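Local coordinates for protein extracellular ligand-binding receptor (Desulfohalobium retbaense DSM 5692, PDB 5ERE) that probably senses small molecules outside the cytoplasm, binding 2-oxo-4-methylpentanoic acid in a periplasmic-binding-protein module and cytosine in a tandem PAS sensor module, at residues L108-Q113 with Y306-K311; E115-A120 with K469-P474; R363-L368 with I390-P395. One frame throughout, in Å; residues are numbered along the deposited sequence.

Interaction 1: residues L108-Q113 with Y306-K311. With EDO (1,2-ethanediol), chain G.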
loop_
_atom_site.group_PDB
_atom_site.type_symbol
_atom_site.label_atom_id
_atom_site.label_comp_id
_atom_site.label_asym_id
_atom_site.label_seq_id
_atom_site.Cartn_x
_atom_site.Cartn_y
_atom_site.Cartn_z
ATOM N N LEU A 108 -6.125 7.463 14.611
ATOM C CA LEU A 108 -4.809 7.857 14.143
ATOM C C LEU A 108 -3.977 6.691 13.604
ATOM O O LEU A 108 -2.945 6.918 12.995
ATOM C CB LEU A 108 -4.030 8.534 15.274
ATOM C CG LEU A 108 -4.179 10.053 15.349
ATOM C CD1 LEU A 108 -5.459 10.360 15.968
ATOM C CD2 LEU A 108 -3.030 10.671 16.191
ATOM N N THR A 109 -4.447 5.463 13.794
ATOM C CA THR A 109 -3.680 4.264 13.381
ATOM C C THR A 109 -4.149 3.781 12.018
ATOM O O THR A 109 -5.347 3.589 11.800
ATOM C CB THR A 109 -3.848 3.131 14.414
ATOM O OG1 THR A 109 -3.677 3.648 15.741
ATOM C CG2 THR A 109 -2.921 1.935 14.150
ATOM N N VAL A 110 -3.211 3.581 11.105
ATOM C CA VAL A 110 -3.509 2.971 9.823
ATOM C C VAL A 110 -4.033 1.550 10.042
ATOM O O VAL A 110 -3.500 0.790 10.850
ATOM C CB VAL A 110 -2.283 2.961 8.891
ATOM C CG1 VAL A 110 -2.507 2.056 7.676
ATOM C CG2 VAL A 110 -1.976 4.378 8.393
ATOM N N GLY A 111 -5.078 1.212 9.295
ATOM C CA GLY A 111 -5.754 -0.061 9.455
ATOM C C GLY A 111 -5.042 -1.334 8.994
ATOM O O GLY A 111 -4.142 -1.303 8.159
ATOM N N VAL A 112 -5.488 -2.470 9.522
ATOM C CA VAL A 112 -4.961 -3.794 9.099
ATOM C C VAL A 112 -5.015 -3.980 7.579
ATOM O O VAL A 112 -4.039 -4.400 6.968
ATOM C CB VAL A 112 -5.740 -4.963 9.776
ATOM C CG1 VAL A 112 -5.204 -6.332 9.315
ATOM C CG2 VAL A 112 -5.607 -4.858 11.259
ATOM N N GLN A 113 -6.114 -3.578 6.960
ATOM C CA GLN A 113 -6.287 -3.786 5.525
ATOM C C GLN A 113 -5.188 -3.128 4.721
ATOM O O GLN A 113 -4.595 -3.747 3.827
ATOM C CB GLN A 113 -7.628 -3.244 5.026
ATOM C CG GLN A 113 -7.876 -3.662 3.566
ATOM C CD GLN A 113 -9.238 -3.272 3.038
ATOM O OE1 GLN A 113 -10.221 -3.255 3.773
ATOM N NE2 GLN A 113 -9.304 -2.963 1.749
ATOM N N TYR A 306 -1.191 7.330 6.142
ATOM C CA TYR A 306 0.161 7.814 5.911
ATOM C C TYR A 306 1.010 6.627 5.430
ATOM O O TYR A 306 0.667 5.464 5.690
ATOM C CB TYR A 306 0.760 8.440 7.160
ATOM C CG TYR A 306 0.440 7.784 8.482
ATOM C CD1 TYR A 306 -0.650 8.190 9.236
ATOM C CD2 TYR A 306 1.268 6.793 9.010
ATOM C CE1 TYR A 306 -0.928 7.648 10.453
ATOM C CE2 TYR A 306 0.984 6.216 10.249
ATOM C CZ TYR A 306 -0.129 6.638 10.953
ATOM O OH TYR A 306 -0.455 6.154 12.199
ATOM N N PRO A 307 2.096 6.913 4.717
ATOM C CA PRO A 307 2.785 5.773 4.088
ATOM C C PRO A 307 3.563 4.866 5.066
ATOM O O PRO A 307 3.941 5.281 6.166
ATOM C CB PRO A 307 3.728 6.449 3.087
ATOM C CG PRO A 307 3.923 7.878 3.634
ATOM C CD PRO A 307 2.629 8.228 4.271
ATOM N N TYR A 308 3.733 3.610 4.641
ATOM C CA TYR A 308 4.494 2.583 5.339
ATOM C C TYR A 308 5.645 2.113 4.447
ATOM O O TYR A 308 5.600 2.224 3.193
ATOM C CB TYR A 308 3.623 1.335 5.700
ATOM C CG TYR A 308 2.799 1.420 6.963
ATOM C CD1 TYR A 308 2.038 2.542 7.259
ATOM C CD2 TYR A 308 2.764 0.375 7.851
ATOM C CE1 TYR A 308 1.279 2.610 8.411
ATOM C CE2 TYR A 308 2.022 0.431 8.996
ATOM C CZ TYR A 308 1.278 1.582 9.273
ATOM O OH TYR A 308 0.536 1.676 10.405
ATOM N N ILE A 309 6.661 1.557 5.103
ATOM C CA ILE A 309 7.781 0.945 4.417
ATOM C C ILE A 309 8.079 -0.411 5.045
ATOM O O ILE A 309 7.586 -0.747 6.133
ATOM C CB ILE A 309 9.065 1.757 4.483
ATOM C CG1 ILE A 309 9.354 2.171 5.936
ATOM C CG2 ILE A 309 8.945 2.939 3.585
ATOM C CD1 ILE A 309 10.791 2.597 6.210
ATOM N N PHE A 310 8.916 -1.149 4.350
ATOM C CA PHE A 310 9.562 -2.309 4.950
ATOM C C PHE A 310 10.796 -1.947 5.744
ATOM O O PHE A 310 11.629 -1.136 5.313
ATOM C CB PHE A 310 9.903 -3.310 3.871
ATOM C CG PHE A 310 8.715 -4.053 3.381
ATOM C CD1 PHE A 310 8.195 -5.089 4.122
ATOM C CD2 PHE A 310 8.105 -3.706 2.187
ATOM C CE1 PHE A 310 7.075 -5.790 3.673
ATOM C CE2 PHE A 310 6.994 -4.401 1.731
ATOM C CZ PHE A 310 6.478 -5.438 2.485
ATOM N N LYS A 311 10.857 -2.520 6.939
ATOM C CA LYS A 311 11.999 -2.406 7.805
ATOM C C LYS A 311 12.503 -3.784 8.185
ATOM O O LYS A 311 11.822 -4.794 7.971
ATOM C CB LYS A 311 11.642 -1.596 9.045
ATOM C CG LYS A 311 11.381 -0.167 8.699
ATOM C CD LYS A 311 11.189 0.709 9.910
ATOM C CE LYS A 311 12.504 1.258 10.484
ATOM N NZ LYS A 311 12.200 2.080 11.682
HETATM C C1 EDO G . -9.404 -2.033 8.852
HETATM O O1 EDO G . -8.478 -3.006 8.350
HETATM C C2 EDO G . -9.702 -2.413 10.288
HETATM O O2 EDO G . -9.677 -1.248 11.119
HETATM O O HOH W 1 -0.896 -0.401 11.040
#
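The ring of Y306 carries the CG2 methyl of V110 on one face, and its edge, through the hydroxyl, meets the backbone oxygen of L108. That methyl stands 3.8 Å from the ring centroid and only 6° off the normal, a CH-pi contact over the centre of the ring. The phenol donates to the carbonyl, Y306 OH to L108 O being 2.7 Å, with the oxygen close to the plane of the ring and the hydroxyl in the carbonyl plane. The Y308 ring has Y306 O at its edge, in plane, and meets V110 tip to tip, with V110 CB 3.6 Å from Y308 CE1. A water accepts a hydrogen bond from Y308 OH (2.6 Å) and donates to V110 O. L108 also packs on helix 254-271, while T109 OG1, close to the bound 2-oxo-4-methylpentanoic acid, is hydrogen-bonded to the E258 carboxylate and accepts from S94 N. In the loop leading into helix 112-123, L108 O and V110 O are thus bonded to the two tyrosines of strand 304-314, one directly and one through water, with V110 packed against their rings; V110 N and Y306 N, by contrast, are buried without a partner.

Interaction 2: residues E115-A120 with K469-P474; sequences EQEQLA and KVHNFP
Q118 points NE2 onto the face of the F473 ring, 3.3 Å above the ring plane and over its centre. Amide and ring planes are 81° apart, so the amide stands nearly upright on the aromatic face with its nitrogen at the ring, while the two side chains run past each other in opposite directions. The aliphatic part of the glutamine follows the same ring toward its far end, where Q118 CB comes within 3.7 Å of F473 CZ. CG is anti to the carbonyl carbon, and the extended chain beyond it carries the amide across to the loop after helix 461-470. There NE2 makes a weak, bent hydrogen bond to the backbone oxygen of N472, 3.2 Å from Q118 NE2 to N472 O with an angle of 122° at the hydrogen. The same nitrogen also donates to Y308 O, so it serves two backbone carbonyls while resting on the ring. Q118 OE1 packs against N472 CB at 3.3 Å.

Nearer the solvent, a water links the two segments: it donates to E117 OE1 and accepts from N472 ND2, at 3.0 Å from that nitrogen. The carboxylate of E117 also comes to the edge of the H471 ring, nearly coplanar with it, and N472 ND2 lies over one face of that ring, offset toward the rim. V470 to F473 form a type II beta turn, closed by a bond from F473 N to V470 O, and N472 takes the left-handed backbone conformation at its third position. This turn after helix 461-470, in what is probably the tandem PAS sensor part, packs against helix 112-123 of the binding-protein part, with strand 304-314 beside both: N472 pairs with Y308 through the backbone, F473 packs on F310 and on L328 of helix 324-357, and P474 touches I309.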
loop_
_atom_site.group_PDB
_atom_site.type_symbol
_atom_site.label_atom_id
_atom_site.label_comp_id
_atom_site.label_asym_id
_atom_site.label_seq_id
_atom_site.Cartn_x
_atom_site.Cartn_y
_atom_site.Cartn_z
ATOM N N GLU A 115 -2.204 -2.035 5.804
ATOM C CA GLU A 115 -0.886 -2.532 6.153
ATOM C C GLU A 115 -0.696 -3.941 5.564
ATOM O O GLU A 115 0.391 -4.289 5.086
ATOM C CB GLU A 115 -0.671 -2.554 7.684
ATOM C CG GLU A 115 0.748 -3.001 8.061
ATOM C CD GLU A 115 1.043 -2.979 9.551
ATOM O OE1 GLU A 115 0.113 -2.774 10.352
ATOM O OE2 GLU A 115 2.226 -3.168 9.926
ATOM N N GLN A 116 -1.772 -4.728 5.574
ATOM C CA GLN A 116 -1.762 -6.094 4.992
ATOM C C GLN A 116 -1.477 -6.103 3.474
ATOM O O GLN A 116 -0.674 -6.913 2.983
ATOM C CB GLN A 116 -3.105 -6.782 5.272
ATOM C CG GLN A 116 -3.062 -8.283 5.049
ATOM C CD GLN A 116 -3.178 -8.660 3.586
ATOM O OE1 GLN A 116 -3.973 -8.073 2.836
ATOM N NE2 GLN A 116 -2.358 -9.628 3.161
ATOM N N GLU A 117 -2.097 -5.165 2.750
ATOM C CA GLU A 117 -1.846 -4.969 1.312
ATOM C C GLU A 117 -0.364 -4.724 1.015
ATOM O O GLU A 117 0.172 -5.194 0.011
ATOM C CB GLU A 117 -2.649 -3.784 0.778
ATOM C CG GLU A 117 -3.908 -4.146 0.006
ATOM C CD GLU A 117 -4.969 -3.057 0.068
ATOM O OE1 GLU A 117 -4.654 -1.848 -0.167
ATOM O OE2 GLU A 117 -6.124 -3.429 0.377
ATOM N N GLN A 118 0.299 -3.975 1.886
ATOM C CA GLN A 118 1.712 -3.699 1.679
ATOM C C GLN A 118 2.569 -4.930 2.038
ATOM O O GLN A 118 3.473 -5.302 1.288
ATOM C CB GLN A 118 2.133 -2.480 2.491
ATOM C CG GLN A 118 1.380 -1.196 2.018
ATOM C CD GLN A 118 1.924 0.084 2.618
ATOM O OE1 GLN A 118 1.255 0.752 3.438
ATOM N NE2 GLN A 118 3.140 0.448 2.207
ATOM N N LEU A 119 2.305 -5.530 3.198
ATOM C CA LEU A 119 3.056 -6.691 3.638
ATOM C C LEU A 119 2.971 -7.831 2.600
ATOM O O LEU A 119 3.941 -8.566 2.412
ATOM C CB LEU A 119 2.545 -7.163 5.013
ATOM C CG LEU A 119 3.223 -8.367 5.689
ATOM C CD1 LEU A 119 4.635 -8.056 6.107
ATOM C CD2 LEU A 119 2.425 -8.807 6.910
ATOM N N ALA A 120 1.841 -7.916 1.900
ATOM C CA ALA A 120 1.610 -8.931 0.870
ATOM C C ALA A 120 2.617 -8.878 -0.269
ATOM O O ALA A 120 2.798 -9.871 -0.963
ATOM C CB ALA A 120 0.178 -8.793 0.289
ATOM N N LYS A 469 0.417 -0.651 -7.592
ATOM C CA LYS A 469 1.653 -1.251 -7.102
ATOM C C LYS A 469 2.309 -0.344 -6.034
ATOM O O LYS A 469 2.824 -0.832 -5.028
ATOM C CB LYS A 469 2.612 -1.508 -8.279
ATOM C CG LYS A 469 2.337 -2.771 -9.072
ATOM C CD LYS A 469 3.071 -3.993 -8.453
ATOM C CE LYS A 469 2.131 -5.100 -8.075
ATOM N NZ LYS A 469 1.807 -5.934 -9.243
ATOM N N VAL A 470 2.265 0.976 -6.243
ATOM C CA VAL A 470 2.957 1.928 -5.367
ATOM C C VAL A 470 2.114 2.468 -4.219
ATOM O O VAL A 470 2.618 3.226 -3.389
ATOM C CB VAL A 470 3.501 3.167 -6.160
ATOM C CG1 VAL A 470 4.431 2.725 -7.253
ATOM C CG2 VAL A 470 2.414 4.021 -6.731
ATOM N N HIS A 471 0.845 2.075 -4.177
ATOM C CA HIS A 471 -0.110 2.556 -3.187
ATOM C C HIS A 471 0.427 2.412 -1.735
ATOM O O HIS A 471 0.705 1.301 -1.244
ATOM C CB HIS A 471 -1.448 1.801 -3.383
ATOM C CG HIS A 471 -2.584 2.356 -2.586
ATOM N ND1 HIS A 471 -2.820 3.719 -2.473
ATOM C CD2 HIS A 471 -3.536 1.752 -1.848
ATOM C CE1 HIS A 471 -3.861 3.914 -1.690
ATOM N NE2 HIS A 471 -4.321 2.737 -1.303
ATOM N N ASN A 472 0.624 3.567 -1.103
ATOM C CA ASN A 472 0.947 3.749 0.325
ATOM C C ASN A 472 2.422 3.494 0.653
ATOM O O ASN A 472 2.810 3.576 1.800
ATOM C CB ASN A 472 0.020 2.881 1.218
ATOM C CG ASN A 472 -1.377 3.475 1.357
ATOM O OD1 ASN A 472 -1.522 4.684 1.463
ATOM N ND2 ASN A 472 -2.405 2.626 1.372
ATOM N N PHE A 473 3.241 3.264 -0.367
ATOM C CA PHE A 473 4.689 3.273 -0.210
ATOM C C PHE A 473 5.162 4.680 -0.542
ATOM O O PHE A 473 4.611 5.312 -1.449
ATOM C CB PHE A 473 5.388 2.275 -1.128
ATOM C CG PHE A 473 5.158 0.840 -0.771
ATOM C CD1 PHE A 473 5.965 0.220 0.156
ATOM C CD2 PHE A 473 4.123 0.103 -1.368
ATOM C CE1 PHE A 473 5.767 -1.126 0.498
ATOM C CE2 PHE A 473 3.930 -1.255 -1.032
ATOM C CZ PHE A 473 4.759 -1.854 -0.096
ATOM N N PRO A 474 6.196 5.162 0.154
ATOM C CA PRO A 474 6.689 6.507 -0.204
ATOM C C PRO A 474 7.650 6.478 -1.386
ATOM O O PRO A 474 8.828 6.722 -1.239
ATOM C CB PRO A 474 7.404 6.958 1.076
ATOM C CG PRO A 474 8.023 5.649 1.574
ATOM C CD PRO A 474 6.905 4.611 1.319
HETATM O O HOH W 2 -2.076 -0.393 1.149
#

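Interaction 3: residues R363-L368 with I390-P395; sequences RASAIL and IVNVAP
N392 of strand 390-394 meets S365 and L368 of helix 362-374, where the helix packs on the antiparallel sheet of the PAS-like (Cache-clan) sensor domain; within that sheet the strand pairs with strand 378-385. The short segments run 38° apart in direction, their axes approaching to 7.7 Å.

The polar part centres on N392. Its CG is anti to the backbone N, which sends it toward the helix, and ND2 donates to S365 OG at 2.9 Å. This bond is nearly straight, 160° at the hydrogen, and the hydroxyl oxygen lies in the amide plane. S365 OG is itself bonded to G361 O, so the serine couples the asparagine to the start of its own helix. K396 adds weak bonds from its ammonium group to S365 OG and N392 OD1.

The apolar part belongs mainly to L368. Its CD1 methyl touches the amide carbon of N392, 3.8 Å from L368 CD1 to N392 CG, and also reaches V393 N. Further along, L368 CB meets A394 CB at 3.7 Å, while A364 CB borders the N392 amide. V393 points away from the helix, toward the side of the sheet on which cytosine is bound.

In the strand itself, V391 and N392 both face T383, a classic beta bulge, and N392 OD1 turns back to accept from V393 N at 2.9 Å, the donor standing 39° out of the carbonyl plane.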
loop_
_atom_site.group_PDB
_atom_site.type_symbol
_atom_site.label_atom_id
_atom_site.label_comp_id
_atom_site.label_asym_id
_atom_site.label_seq_id
_atom_site.Cartn_x
_atom_site.Cartn_y
_atom_site.Cartn_z
ATOM N N ARG A 363 -18.127 -11.962 -39.623
ATOM C CA ARG A 363 -17.142 -12.912 -39.096
ATOM C C ARG A 363 -15.903 -12.176 -38.525
ATOM O O ARG A 363 -15.362 -12.544 -37.475
ATOM C CB ARG A 363 -16.704 -13.900 -40.181
ATOM C CG ARG A 363 -17.839 -14.716 -40.821
ATOM C CD ARG A 363 -17.292 -15.962 -41.519
ATOM N NE ARG A 363 -16.303 -15.623 -42.543
ATOM C CZ ARG A 363 -16.604 -15.220 -43.779
ATOM N NH1 ARG A 363 -17.877 -15.110 -44.161
ATOM N NH2 ARG A 363 -15.631 -14.924 -44.636
ATOM N N ALA A 364 -15.457 -11.136 -39.215
ATOM C CA ALA A 364 -14.326 -10.351 -38.718
ATOM C C ALA A 364 -14.723 -9.641 -37.419
ATOM O O ALA A 364 -13.995 -9.678 -36.430
ATOM C CB ALA A 364 -13.864 -9.351 -39.761
ATOM N N SER A 365 -15.897 -9.021 -37.426
ATOM C CA SER A 365 -16.412 -8.326 -36.261
ATOM C C SER A 365 -16.455 -9.194 -35.017
ATOM O O SER A 365 -16.197 -8.698 -33.921
ATOM C CB SER A 365 -17.807 -7.784 -36.557
ATOM O OG SER A 365 -17.705 -6.658 -37.416
ATOM N N ALA A 366 -16.778 -10.481 -35.186
ATOM C CA ALA A 366 -16.872 -11.424 -34.072
ATOM C C ALA A 366 -15.513 -11.716 -33.441
ATOM O O ALA A 366 -15.385 -11.897 -32.226
ATOM C CB ALA A 366 -17.515 -12.752 -34.557
ATOM N N ILE A 367 -14.506 -11.826 -34.294
ATOM C CA ILE A 367 -13.130 -11.974 -33.841
ATOM C C ILE A 367 -12.778 -10.734 -33.015
ATOM O O ILE A 367 -12.282 -10.849 -31.889
ATOM C CB ILE A 367 -12.212 -12.194 -35.046
ATOM C CG1 ILE A 367 -12.530 -13.590 -35.630
ATOM C CG2 ILE A 367 -10.740 -12.077 -34.673
ATOM C CD1 ILE A 367 -11.987 -13.847 -37.035
ATOM N N LEU A 368 -13.119 -9.563 -33.535
ATOM C CA LEU A 368 -12.832 -8.301 -32.854
ATOM C C LEU A 368 -13.554 -8.191 -31.519
ATOM O O LEU A 368 -12.954 -7.794 -30.520
ATOM C CB LEU A 368 -13.193 -7.105 -33.750
ATOM C CG LEU A 368 -12.217 -6.781 -34.909
ATOM C CD1 LEU A 368 -12.681 -5.553 -35.662
ATOM C CD2 LEU A 368 -10.750 -6.590 -34.442
ATOM N N ILE A 390 -8.602 2.077 -41.396
ATOM C CA ILE A 390 -9.395 1.304 -40.460
ATOM C C ILE A 390 -10.691 0.885 -41.140
ATOM O O ILE A 390 -11.424 1.737 -41.638
ATOM C CB ILE A 390 -9.706 2.095 -39.183
ATOM C CG1 ILE A 390 -8.395 2.467 -38.469
ATOM C CG2 ILE A 390 -10.582 1.265 -38.268
ATOM C CD1 ILE A 390 -8.575 3.309 -37.228
ATOM N N VAL A 391 -10.956 -0.425 -41.151
ATOM C CA VAL A 391 -12.088 -0.989 -41.874
ATOM C C VAL A 391 -13.060 -1.731 -40.964
ATOM O O VAL A 391 -14.101 -2.158 -41.417
ATOM C CB VAL A 391 -11.620 -1.961 -42.994
ATOM C CG1 VAL A 391 -10.761 -1.219 -44.015
ATOM C CG2 VAL A 391 -10.868 -3.167 -42.420
ATOM N N ASN A 392 -12.722 -1.891 -39.688
ATOM C CA ASN A 392 -13.643 -2.505 -38.749
ATOM C C ASN A 392 -13.182 -2.190 -37.321
ATOM O O ASN A 392 -12.020 -1.859 -37.107
ATOM C CB ASN A 392 -13.752 -4.022 -39.018
ATOM C CG ASN A 392 -15.046 -4.637 -38.467
ATOM O OD1 ASN A 392 -15.867 -3.945 -37.885
ATOM N ND2 ASN A 392 -15.229 -5.948 -38.672
ATOM N N VAL A 393 -14.105 -2.243 -36.361
ATOM C CA VAL A 393 -13.810 -1.922 -34.967
ATOM C C VAL A 393 -14.799 -2.584 -34.021
ATOM O O VAL A 393 -15.973 -2.695 -34.337
ATOM C CB VAL A 393 -13.844 -0.397 -34.713
ATOM C CG1 VAL A 393 -15.239 0.189 -35.012
ATOM C CG2 VAL A 393 -13.418 -0.063 -33.270
ATOM N N ALA A 394 -14.305 -3.007 -32.864
ATOM C CA ALA A 394 -15.121 -3.337 -31.725
ATOM C C ALA A 394 -14.550 -2.650 -30.495
ATOM O O ALA A 394 -13.340 -2.606 -30.333
ATOM C CB ALA A 394 -15.179 -4.859 -31.508
ATOM N N PRO A 395 -15.404 -2.134 -29.599
ATOM C CA PRO A 395 -16.871 -2.032 -29.618
ATOM C C PRO A 395 -17.397 -1.224 -30.762
ATOM O O PRO A 395 -16.732 -0.288 -31.213
ATOM C CB PRO A 395 -17.183 -1.337 -28.306
ATOM C CG PRO A 395 -16.082 -1.718 -27.441
ATOM C CD PRO A 395 -14.883 -1.633 -28.328
#

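In the fold
Interactions 1 and 2 adjoin, with centres about 8 Å apart, and share helix 112-123; strand 304-314, which supplies a segment of interaction 1, borders interaction 2. Y308 connects them through probable hydrogen bonds of its backbone to N472 and Q118, Y308 N lying 3.0 Å from N472 O. Interaction 1 belongs to the binding-protein module, the side chain of T109 being about 5 Å from the bound 2-oxo-4-methylpentanoic acid; interaction 2 continues from it across to the probable sensor part. Interaction 3 lies inside the chain loop that interaction 2 closes, yet their centres are about 40 Å apart. The side chain of V393 there is about 6 Å from bound cytosine. With the centres of interactions 1 and 3 about 47 Å apart, the two ligand pockets probably belong to well-separated parts of the molecule.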